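Long-range contacts in prolyl endopeptidase (Myxococcus xanthus, PDB 2BKL), which probably catalyses the hydrolysis of peptide bonds on the carboxyl side of proline, and less readily alanine, in oligopeptides, as a serine protease of the S9A family: residues Asn457-Ala462 with Gly486-Lys491; Ala496-Lys501 with Ile575-Thr580; Asp507-Ala512 with Leu537-Ala542; Asp561-His566 with Gly579-Pro584. All blocks are in the same frame, centred on the assembly; numbering follows the deposited sequence.

Contact 1 (Asn457-Ala462 with Gly486-Lys491); sequences NVNMEA and GGEYGK
A hydrogen bond joins M460 to E488 across the two loops: M460 N donates to E488 OE2 over 3.0 Å, with an N-H...O angle of 176°. The bond is straight at the donor, yet it meets the oxygen from above, 45° out of the carboxylate plane. N482 ND2 also donates to OE2, giving this oxygen two N-H partners. Around the bond the glutamate lies close against segment 457-462. Its CG is 4.1 Å from N459 CB, and OE2 is 3.6 Å from N459 CA and 3.9 Å from M460 CG. The bend of the E488 side chain at chi2 (90°) takes CD back toward N459 and M460. An alanine in place of E488 would probably leave M460 N and N482 ND2 without their common acceptor and open a gap beside N459.

Further along, the two backbones run close together, with N457 CA and G487 CA 4.1 Å apart. V458 O is 3.1 Å from G486 CA, and a CB on G486 would clash both with this oxygen and with E488 OE1, so glycine suits the site. E488 sits inside a type I turn from G487 to G490, closed by G490 N to G487 O at 3.0 Å, and G490 is the N-cap of helix 491-495.

W493 of that helix packs on E488. On the propeller side, L337 of strand 331-338 touches both N459 and E488, and S321 OG bonds to E488 O, which places the contact where the catalytic domain faces the propeller.

Contact 2 (Ala496-Lys501 with Ile575-Thr580); sequences AGRLDK and IPEYGT
E577 OE2, 3.5 Å from R498 CB, accepts two hydrogen bonds: one from F456 N and one from a water that also donates to G497 O. The water lies 2.8 Å from E577 OE2 and so bridges the carboxylate to the other segment. E577 OE1 accepts from H494 NE2, so both oxygens are engaged. A bend at chi2 (78°) turns CD of E577 back beside R498, and the two side chains cross at about a right angle. R498 NH1 stays 4.6 Å from E577 OE1, beyond a salt bridge; the arginine pairs through NE with D495 instead. An alanine in place of E577 would probably leave F456 N and H494 NE2 without these acceptors and the water with one link fewer, giving the loop at F456 more freedom to shift.

The direct backbone link is L499 N to E577 O, 2.8 Å long, bent to 156° at the hydrogen and nearly along the C=O axis of its acceptor. L499 CD2 reaches past the same carbonyl to lie 3.5 Å from P576 O and 3.6 Å from G579 N, against the last turn of the helix. P576 O also sits 2.9 Å from R498 NH1, in the guanidinium plane, but the angle is too poor for a hydrogen bond. A second water donates to both L499 O and Y578 O.

The connection between helices 491-495 and 503-518 is thus fastened to short helix 575-578. On that helix Y578 lines the ligand pocket, its OH bonded to N534 at the start of helix 534-545, while R498 also touches S250 of the propeller.

Contact 3 (Asp507-Ala512 with Leu537-Ala542); sequences DDFHAA and LLVGAA
L538 is the main bump of this helix pair, and the ring of F509 is the flat surface that receives it. The methyl CD2 stands 3.8 Å from the ring centroid and only 4° off the ring normal, a CH-pi contact over the middle of the face. Its sister methyl CD1 fits nearer the root of the side chain, 3.7 Å from F509 CB, so the forked end of the leucine straddles the ring from centre to stem. The two side chains cross at about a right angle. F509 CG is anti to the backbone N (chi1 -158°), which sets CG, the root of the ring, on the side of its helix that faces the other.

Two smaller groups also touch the ring. A542 CB lies at its edge, 4.1 Å from F509 CD2, while V539 CG1 comes obliquely to F509 CE2 at 4.2 Å. The alanine methyl also meets H510 CE1 at 4.0 Å and so fits between the phenylalanine and the histidine. H510 turns its rim to the same residue, with A542 O in the imidazole plane 3.5 Å from CE1. Y550 OH and Q545 OE1 hold ND1 and NE2 of H510, which fixes the rotation of that ring.

No hydrogen bond joins the segments, whose axes approach to 10.1 Å and cross at -69°. F509, V539 and A542 all rest on I529 of strand 527-532, showing that both helices cover the same face of the central sheet. This is the layering of an alpha/beta-hydrolase domain, and helix 534-545 follows a Gly-X-Ser-X-Gly turn around S533 that is consistent with the nucleophile elbow.

Contact 4 (Asp561-His566 with Gly579-Pro584); sequences DMVRYH and GTAEKP
Y565 and G579 are joined by the one direct hydrogen bond between the segments: the phenol OH donates to G579 O over 2.7 Å, tilted 21° from the carbonyl plane. G579 has positive phi at the exit of helix 575-578, where a CB would jam against the preceding carbonyl. A water supplies a second polar link. It donates to M562 O and accepts from A581 N, each at 2.9 Å, and accepts a weaker bond from H566 ND1.

Ring contacts centre on H566. T580 OG1 stands 3.7 Å above the imidazole, over its centre, and V563 O lies in the ring plane at its edge. The E582 side chain crosses the same ring obliquely, CD to H566 CD2 at 3.6 Å, with its carboxylate plane turned 44° from the imidazole. H566 CB, in turn, lies over the centre of one face of the Y565 ring.

The apolar contact is A581 CB to V563 CG1, 4.2 Å; the same methyl also lies 3.4 Å from the carbonyl oxygen V563 O.

Within 579-584 an ST turn holds the polar groups in place. T580 OG1 accepts from E582 N and donates to E582 OE1 at 2.8 Å, on the anti side of the carboxylate.

E582 thus accepts from the T580 hydroxyl and pairs through OE2 with R572, so its charge is probably largely balanced. The nearby carboxylate would probably make a positive charge on H566 easier to bear, though R572 would offset part of that effect, and the weak bond to the water is consistent with a proton on ND1.

How the contacts relate
From the N terminus, contact 1 comes first, closing a loop of 23 residues that holds strand 477-481 and helix 469-473 and tying two loops of the catalytic domain beside the propeller. Contact 2 opens after it and closes a longer span, inside which contact 3 is nested, pairing helices 503-518 and 534-545. Contact 4 opens within the same span, at 561-566, and ends just past it on 579-584, sharing G579 and T580 with contact 2. Side chains connect the later three: Y578 of contact 2 packs on L537 of contact 3 and on M562 and Y565 of contact 4, linking sheet-covering helices to the pocket wall.

Contact 1 (Asn457-Ala462 with Gly486-Lys491)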
# COMPACT_ATOMS: atom_id res chain seq x y z
N ASN A 457 -6.31 -6.03 -5.50
CA ASN A 457 -7.06 -4.95 -6.13
C ASN A 457 -6.28 -3.64 -6.18
O ASN A 457 -6.86 -2.58 -6.40
CB ASN A 457 -8.42 -4.78 -5.44
CG ASN A 457 -9.50 -4.30 -6.35
OD1 ASN A 457 -9.63 -4.76 -7.49
ND2 ASN A 457 -10.29 -3.35 -5.85
N VAL A 458 -4.96 -3.71 -6.02
CA VAL A 458 -4.10 -2.55 -6.02
C VAL A 458 -3.73 -2.18 -7.45
O VAL A 458 -3.37 -3.05 -8.24
CB VAL A 458 -2.82 -2.83 -5.19
CG1 VAL A 458 -1.78 -1.72 -5.33
CG2 VAL A 458 -3.19 -2.99 -3.74
N ASN A 459 -3.84 -0.91 -7.78
CA ASN A 459 -3.50 -0.44 -9.11
C ASN A 459 -2.14 0.19 -9.17
O ASN A 459 -1.73 0.91 -8.25
CB ASN A 459 -4.53 0.57 -9.59
CG ASN A 459 -5.90 0.01 -9.52
OD1 ASN A 459 -6.13 -1.08 -9.98
ND2 ASN A 459 -6.81 0.73 -8.87
N MET A 460 -1.39 -0.11 -10.23
CA MET A 460 -0.12 0.56 -10.47
C MET A 460 -0.39 1.81 -11.27
O MET A 460 -0.84 1.75 -12.38
CB MET A 460 0.89 -0.36 -11.21
CG MET A 460 1.09 -1.71 -10.59
SD MET A 460 1.92 -1.64 -9.00
CE MET A 460 0.96 -1.62 -8.16
N GLU A 461 -0.06 2.96 -10.70
CA GLU A 461 -0.34 4.22 -11.33
C GLU A 461 0.92 5.01 -11.57
O GLU A 461 1.98 4.71 -11.01
CB GLU A 461 -1.21 5.11 -10.43
CG GLU A 461 -2.56 4.58 -10.02
CD GLU A 461 -3.17 5.46 -8.92
OE1 GLU A 461 -2.53 6.50 -8.53
OE2 GLU A 461 -4.27 5.10 -8.46
N ALA A 462 0.74 6.08 -12.32
CA ALA A 462 1.83 7.04 -12.64
C ALA A 462 2.16 8.01 -11.51
O ALA A 462 2.01 9.26 -11.62
CB ALA A 462 1.43 7.83 -13.93
N GLY A 486 -4.24 -6.99 -9.74
CA GLY A 486 -4.58 -5.62 -9.50
C GLY A 486 -6.02 -5.33 -9.83
O GLY A 486 -6.79 -6.19 -10.22
N GLY A 487 -6.40 -4.07 -9.67
CA GLY A 487 -7.76 -3.64 -9.94
C GLY A 487 -7.96 -2.86 -11.22
O GLY A 487 -9.01 -2.28 -11.40
N GLU A 488 -6.99 -2.86 -12.12
CA GLU A 488 -6.98 -1.86 -13.18
C GLU A 488 -8.19 -2.00 -14.07
O GLU A 488 -8.74 -0.96 -14.53
CB GLU A 488 -5.67 -1.89 -13.96
CG GLU A 488 -4.45 -1.40 -13.16
CD GLU A 488 -3.67 -2.47 -12.38
OE1 GLU A 488 -4.25 -3.56 -12.09
OE2 GLU A 488 -2.45 -2.22 -12.07
N TYR A 489 -8.58 -3.22 -14.37
CA TYR A 489 -9.76 -3.49 -15.20
C TYR A 489 -10.93 -4.08 -14.40
O TYR A 489 -11.80 -4.75 -14.95
CB TYR A 489 -9.41 -4.36 -16.39
CG TYR A 489 -8.51 -3.69 -17.38
CD1 TYR A 489 -8.93 -2.63 -18.12
CD2 TYR A 489 -7.26 -4.18 -17.63
CE1 TYR A 489 -8.10 -2.02 -19.07
CE2 TYR A 489 -6.41 -3.59 -18.57
CZ TYR A 489 -6.85 -2.53 -19.31
OH TYR A 489 -6.04 -1.95 -20.27
N GLY A 490 -10.95 -3.77 -13.11
CA GLY A 490 -12.07 -4.09 -12.24
C GLY A 490 -11.99 -5.49 -11.68
O GLY A 490 -10.91 -6.09 -11.60
N LYS A 491 -13.14 -6.02 -11.27
CA LYS A 491 -13.20 -7.25 -10.51
C LYS A 491 -12.62 -8.44 -11.26
O LYS A 491 -11.97 -9.29 -10.66
CB LYS A 491 -14.63 -7.55 -10.05
CG LYS A 491 -14.82 -8.86 -9.34
CD LYS A 491 -16.31 -9.10 -9.07
CE LYS A 491 -16.63 -10.52 -8.68
NZ LYS A 491 -15.94 -10.93 -7.46

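Contact 2 (Ala496-Lys501 with Ile575-Thr580)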
# COMPACT_ATOMS: atom_id res chain seq x y z
N ALA A 496 -8.83 -12.76 -11.66
CA ALA A 496 -7.98 -13.58 -12.51
C ALA A 496 -6.52 -13.62 -12.04
O ALA A 496 -5.68 -14.22 -12.73
CB ALA A 496 -8.06 -13.12 -13.94
N GLY A 497 -6.20 -13.03 -10.90
CA GLY A 497 -4.86 -13.07 -10.37
C GLY A 497 -4.82 -13.36 -8.89
O GLY A 497 -3.95 -12.87 -8.20
N ARG A 498 -5.79 -14.11 -8.40
CA ARG A 498 -5.79 -14.50 -6.98
C ARG A 498 -6.25 -15.95 -6.81
O ARG A 498 -6.73 -16.61 -7.76
CB ARG A 498 -6.66 -13.53 -6.18
CG ARG A 498 -8.11 -13.67 -6.41
CD ARG A 498 -8.89 -12.51 -5.82
NE ARG A 498 -10.32 -12.78 -5.81
CZ ARG A 498 -10.99 -13.38 -4.83
NH1 ARG A 498 -10.39 -13.74 -3.72
NH2 ARG A 498 -12.27 -13.59 -4.98
N LEU A 499 -6.10 -16.46 -5.59
CA LEU A 499 -6.47 -17.83 -5.30
C LEU A 499 -5.85 -18.82 -6.29
O LEU A 499 -4.65 -18.81 -6.50
CB LEU A 499 -7.99 -17.97 -5.14
CG LEU A 499 -8.59 -17.08 -4.06
CD1 LEU A 499 -10.10 -17.09 -4.12
CD2 LEU A 499 -8.10 -17.48 -2.66
N ASP A 500 -6.66 -19.67 -6.92
CA ASP A 500 -6.15 -20.68 -7.83
C ASP A 500 -5.56 -20.10 -9.11
O ASP A 500 -4.86 -20.81 -9.84
CB ASP A 500 -7.28 -21.64 -8.23
CG ASP A 500 -8.51 -20.91 -8.77
OD1 ASP A 500 -9.19 -20.19 -7.99
OD2 ASP A 500 -8.87 -20.95 -9.97
N LYS A 501 -5.82 -18.81 -9.37
CA LYS A 501 -5.34 -18.13 -10.57
C LYS A 501 -4.14 -17.25 -10.31
O LYS A 501 -3.74 -16.48 -11.20
CB LYS A 501 -6.43 -17.29 -11.19
CG LYS A 501 -7.72 -18.06 -11.43
CD LYS A 501 -7.74 -18.89 -12.63
CE LYS A 501 -9.17 -18.91 -13.22
NZ LYS A 501 -10.20 -19.34 -12.22
N ILE A 575 -5.61 -14.79 3.74
CA ILE A 575 -6.18 -16.04 3.27
C ILE A 575 -7.27 -15.87 2.19
O ILE A 575 -7.31 -16.64 1.24
CB ILE A 575 -6.65 -16.89 4.47
CG1 ILE A 575 -5.41 -17.46 5.21
CG2 ILE A 575 -7.60 -18.03 4.04
CD1 ILE A 575 -5.71 -18.17 6.54
N PRO A 576 -8.12 -14.84 2.28
CA PRO A 576 -9.09 -14.63 1.20
C PRO A 576 -8.50 -14.35 -0.17
O PRO A 576 -9.20 -14.49 -1.20
CB PRO A 576 -9.92 -13.44 1.70
CG PRO A 576 -9.82 -13.54 3.20
CD PRO A 576 -8.35 -13.92 3.41
N GLU A 577 -7.24 -13.92 -0.21
CA GLU A 577 -6.51 -13.62 -1.44
C GLU A 577 -5.68 -14.81 -1.96
O GLU A 577 -5.67 -15.10 -3.15
CB GLU A 577 -5.60 -12.40 -1.27
CG GLU A 577 -4.96 -11.88 -2.54
CD GLU A 577 -5.86 -11.05 -3.45
OE1 GLU A 577 -7.01 -10.75 -3.10
OE2 GLU A 577 -5.36 -10.67 -4.53
N TYR A 578 -4.97 -15.49 -1.06
CA TYR A 578 -4.04 -16.54 -1.46
C TYR A 578 -4.55 -17.97 -1.22
O TYR A 578 -4.11 -18.89 -1.89
CB TYR A 578 -2.77 -16.42 -0.64
CG TYR A 578 -1.93 -15.19 -0.83
CD1 TYR A 578 -1.50 -14.79 -2.09
CD2 TYR A 578 -1.52 -14.43 0.27
CE1 TYR A 578 -0.69 -13.68 -2.25
CE2 TYR A 578 -0.68 -13.32 0.12
CZ TYR A 578 -0.26 -12.95 -1.15
OH TYR A 578 0.55 -11.85 -1.27
N GLY A 579 -5.45 -18.14 -0.26
CA GLY A 579 -5.85 -19.45 0.26
C GLY A 579 -4.93 -19.82 1.43
O GLY A 579 -4.02 -19.07 1.80
N THR A 580 -5.18 -20.97 2.03
CA THR A 580 -4.36 -21.45 3.13
C THR A 580 -3.96 -22.90 2.91
O THR A 580 -4.81 -23.74 2.60
CB THR A 580 -5.06 -21.34 4.48
OG1 THR A 580 -4.31 -22.07 5.47
CG2 THR A 580 -6.49 -21.90 4.47
O HOH W 1 -3.30 -12.15 -5.66
O HOH W 2 -2.78 -18.29 -4.30

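Contact 3 (Asp507-Ala512 with Leu537-Ala542)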
# COMPACT_ATOMS: atom_id res chain seq x y z
N ASP A 507 2.75 -15.27 -14.73
CA ASP A 507 2.81 -15.36 -16.20
C ASP A 507 2.77 -13.99 -16.88
O ASP A 507 3.52 -13.73 -17.82
CB ASP A 507 1.73 -16.26 -16.73
CG ASP A 507 1.89 -17.70 -16.34
OD1 ASP A 507 3.01 -18.14 -15.99
OD2 ASP A 507 0.91 -18.43 -16.39
N ASP A 508 1.93 -13.09 -16.39
CA ASP A 508 1.91 -11.72 -16.89
C ASP A 508 3.25 -11.05 -16.71
O ASP A 508 3.68 -10.30 -17.57
CB ASP A 508 0.83 -10.89 -16.20
CG ASP A 508 -0.58 -11.30 -16.53
OD1 ASP A 508 -0.83 -12.14 -17.43
OD2 ASP A 508 -1.52 -10.82 -15.84
N PHE A 509 3.94 -11.30 -15.60
CA PHE A 509 5.23 -10.65 -15.35
C PHE A 509 6.33 -11.23 -16.21
O PHE A 509 7.14 -10.48 -16.75
CB PHE A 509 5.58 -10.79 -13.86
CG PHE A 509 6.57 -9.77 -13.33
CD1 PHE A 509 6.34 -8.41 -13.42
CD2 PHE A 509 7.73 -10.18 -12.73
CE1 PHE A 509 7.22 -7.49 -12.87
CE2 PHE A 509 8.61 -9.25 -12.18
CZ PHE A 509 8.35 -7.91 -12.26
N HIS A 510 6.39 -12.57 -16.32
CA HIS A 510 7.36 -13.16 -17.24
C HIS A 510 7.18 -12.57 -18.67
O HIS A 510 8.16 -12.28 -19.34
CB HIS A 510 7.24 -14.65 -17.35
CG HIS A 510 7.49 -15.43 -16.10
ND1 HIS A 510 8.64 -15.30 -15.36
CD2 HIS A 510 6.76 -16.41 -15.51
CE1 HIS A 510 8.60 -16.17 -14.36
NE2 HIS A 510 7.46 -16.84 -14.42
N ALA A 511 5.94 -12.40 -19.11
CA ALA A 511 5.66 -11.87 -20.44
C ALA A 511 6.10 -10.42 -20.57
O ALA A 511 6.51 -10.00 -21.65
CB ALA A 511 4.20 -12.05 -20.78
N ALA A 512 6.03 -9.63 -19.50
CA ALA A 512 6.53 -8.25 -19.53
C ALA A 512 8.05 -8.26 -19.75
O ALA A 512 8.56 -7.48 -20.56
CB ALA A 512 6.22 -7.52 -18.25
N LEU A 537 6.80 -11.61 -3.19
CA LEU A 537 6.36 -12.91 -3.66
C LEU A 537 6.50 -12.97 -5.19
O LEU A 537 7.02 -13.94 -5.73
CB LEU A 537 4.90 -13.13 -3.23
CG LEU A 537 4.18 -14.30 -3.88
CD1 LEU A 537 4.88 -15.61 -3.57
CD2 LEU A 537 2.77 -14.34 -3.41
N LEU A 538 6.01 -11.92 -5.86
CA LEU A 538 6.10 -11.84 -7.32
C LEU A 538 7.49 -12.09 -7.84
O LEU A 538 7.70 -12.94 -8.70
CB LEU A 538 5.62 -10.48 -7.80
CG LEU A 538 5.89 -10.18 -9.28
CD1 LEU A 538 5.07 -11.10 -10.16
CD2 LEU A 538 5.53 -8.73 -9.53
N VAL A 539 8.47 -11.36 -7.32
CA VAL A 539 9.83 -11.49 -7.86
C VAL A 539 10.51 -12.79 -7.42
O VAL A 539 11.34 -13.32 -8.15
CB VAL A 539 10.73 -10.23 -7.65
CG1 VAL A 539 10.09 -9.05 -8.30
CG2 VAL A 539 11.01 -9.96 -6.19
N GLY A 540 10.17 -13.30 -6.24
CA GLY A 540 10.63 -14.61 -5.85
C GLY A 540 10.12 -15.73 -6.72
O GLY A 540 10.88 -16.66 -7.08
N ALA A 541 8.84 -15.65 -7.11
CA ALA A 541 8.24 -16.60 -8.04
C ALA A 541 8.89 -16.47 -9.42
O ALA A 541 9.24 -17.44 -10.05
CB ALA A 541 6.73 -16.38 -8.10
N ALA A 542 9.09 -15.24 -9.85
CA ALA A 542 9.65 -15.01 -11.18
C ALA A 542 11.06 -15.61 -11.24
O ALA A 542 11.39 -16.30 -12.21
CB ALA A 542 9.68 -13.54 -11.49

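Contact 4 (Asp561-His566 with Gly579-Pro584)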
# COMPACT_ATOMS: atom_id res chain seq x y z
N ASP A 561 7.59 -18.19 1.77
CA ASP A 561 7.13 -19.54 2.14
C ASP A 561 5.61 -19.50 2.21
O ASP A 561 5.02 -19.04 3.20
CB ASP A 561 7.73 -20.02 3.46
CG ASP A 561 7.28 -21.38 3.87
OD1 ASP A 561 6.26 -21.87 3.32
OD2 ASP A 561 7.90 -22.03 4.77
N MET A 562 4.97 -19.90 1.12
CA MET A 562 3.52 -19.76 1.01
C MET A 562 2.78 -20.95 1.61
O MET A 562 1.57 -20.93 1.70
CB MET A 562 3.11 -19.52 -0.44
CG MET A 562 3.70 -18.24 -0.98
SD MET A 562 3.18 -16.75 -0.09
CE MET A 562 1.47 -16.73 -0.38
N VAL A 563 3.52 -21.98 2.02
CA VAL A 563 2.94 -23.09 2.75
C VAL A 563 2.74 -22.73 4.22
O VAL A 563 1.86 -23.27 4.88
CB VAL A 563 3.83 -24.35 2.57
CG1 VAL A 563 3.33 -25.51 3.42
CG2 VAL A 563 3.90 -24.74 1.10
N ARG A 564 3.56 -21.81 4.73
CA ARG A 564 3.52 -21.45 6.15
C ARG A 564 3.18 -19.97 6.44
O ARG A 564 3.11 -19.57 7.59
CB ARG A 564 4.83 -21.80 6.84
CG ARG A 564 5.12 -23.27 6.87
CD ARG A 564 6.44 -23.67 7.47
NE ARG A 564 6.65 -23.25 8.85
CZ ARG A 564 6.11 -23.84 9.93
NH1 ARG A 564 5.23 -24.84 9.81
NH2 ARG A 564 6.46 -23.40 11.14
N TYR A 565 2.93 -19.17 5.42
CA TYR A 565 2.77 -17.72 5.66
C TYR A 565 1.64 -17.38 6.64
O TYR A 565 1.72 -16.38 7.34
CB TYR A 565 2.59 -16.95 4.34
CG TYR A 565 1.16 -16.91 3.89
CD1 TYR A 565 0.59 -17.95 3.15
CD2 TYR A 565 0.31 -15.86 4.29
CE1 TYR A 565 -0.76 -17.93 2.78
CE2 TYR A 565 -1.06 -15.86 3.93
CZ TYR A 565 -1.58 -16.87 3.19
OH TYR A 565 -2.90 -16.85 2.88
N HIS A 566 0.59 -18.18 6.64
CA HIS A 566 -0.60 -17.89 7.43
C HIS A 566 -0.35 -18.02 8.95
O HIS A 566 -1.17 -17.57 9.75
CB HIS A 566 -1.75 -18.81 7.02
CG HIS A 566 -1.42 -20.26 7.19
ND1 HIS A 566 -0.57 -20.93 6.33
CD2 HIS A 566 -1.75 -21.14 8.17
CE1 HIS A 566 -0.42 -22.17 6.77
NE2 HIS A 566 -1.12 -22.32 7.88
N GLY A 579 -5.45 -18.14 -0.26
CA GLY A 579 -5.85 -19.45 0.26
C GLY A 579 -4.93 -19.82 1.43
O GLY A 579 -4.02 -19.07 1.80
N THR A 580 -5.18 -20.97 2.03
CA THR A 580 -4.36 -21.45 3.13
C THR A 580 -3.96 -22.90 2.91
O THR A 580 -4.81 -23.74 2.60
CB THR A 580 -5.06 -21.34 4.48
OG1 THR A 580 -4.31 -22.07 5.47
CG2 THR A 580 -6.49 -21.90 4.47
N ALA A 581 -2.69 -23.19 3.16
CA ALA A 581 -2.23 -24.55 3.05
C ALA A 581 -2.86 -25.51 4.05
O ALA A 581 -2.65 -26.72 3.95
CB ALA A 581 -0.72 -24.58 3.15
N GLU A 582 -3.63 -24.99 5.00
CA GLU A 582 -4.41 -25.84 5.89
C GLU A 582 -5.48 -26.64 5.12
O GLU A 582 -5.96 -27.67 5.62
CB GLU A 582 -5.09 -25.01 6.99
CG GLU A 582 -4.07 -24.38 7.95
CD GLU A 582 -4.59 -23.20 8.75
OE1 GLU A 582 -5.22 -22.29 8.13
OE2 GLU A 582 -4.31 -23.17 9.99
N LYS A 583 -5.87 -26.17 3.94
CA LYS A 583 -6.89 -26.82 3.10
C LYS A 583 -6.24 -27.52 1.91
O LYS A 583 -5.32 -26.97 1.31
CB LYS A 583 -7.91 -25.79 2.61
CG LYS A 583 -8.72 -25.21 3.76
CD LYS A 583 -9.68 -24.11 3.32
CE LYS A 583 -10.24 -23.33 4.52
NZ LYS A 583 -10.18 -21.82 4.35
N PRO A 584 -6.67 -28.73 1.55
CA PRO A 584 -5.96 -29.52 0.53
C PRO A 584 -5.85 -28.87 -0.85
O PRO A 584 -4.76 -28.92 -1.46
CB PRO A 584 -6.77 -30.83 0.43
CG PRO A 584 -8.05 -30.56 1.13
CD PRO A 584 -7.83 -29.44 2.12
O HOH W 3 -0.65 -21.22 3.49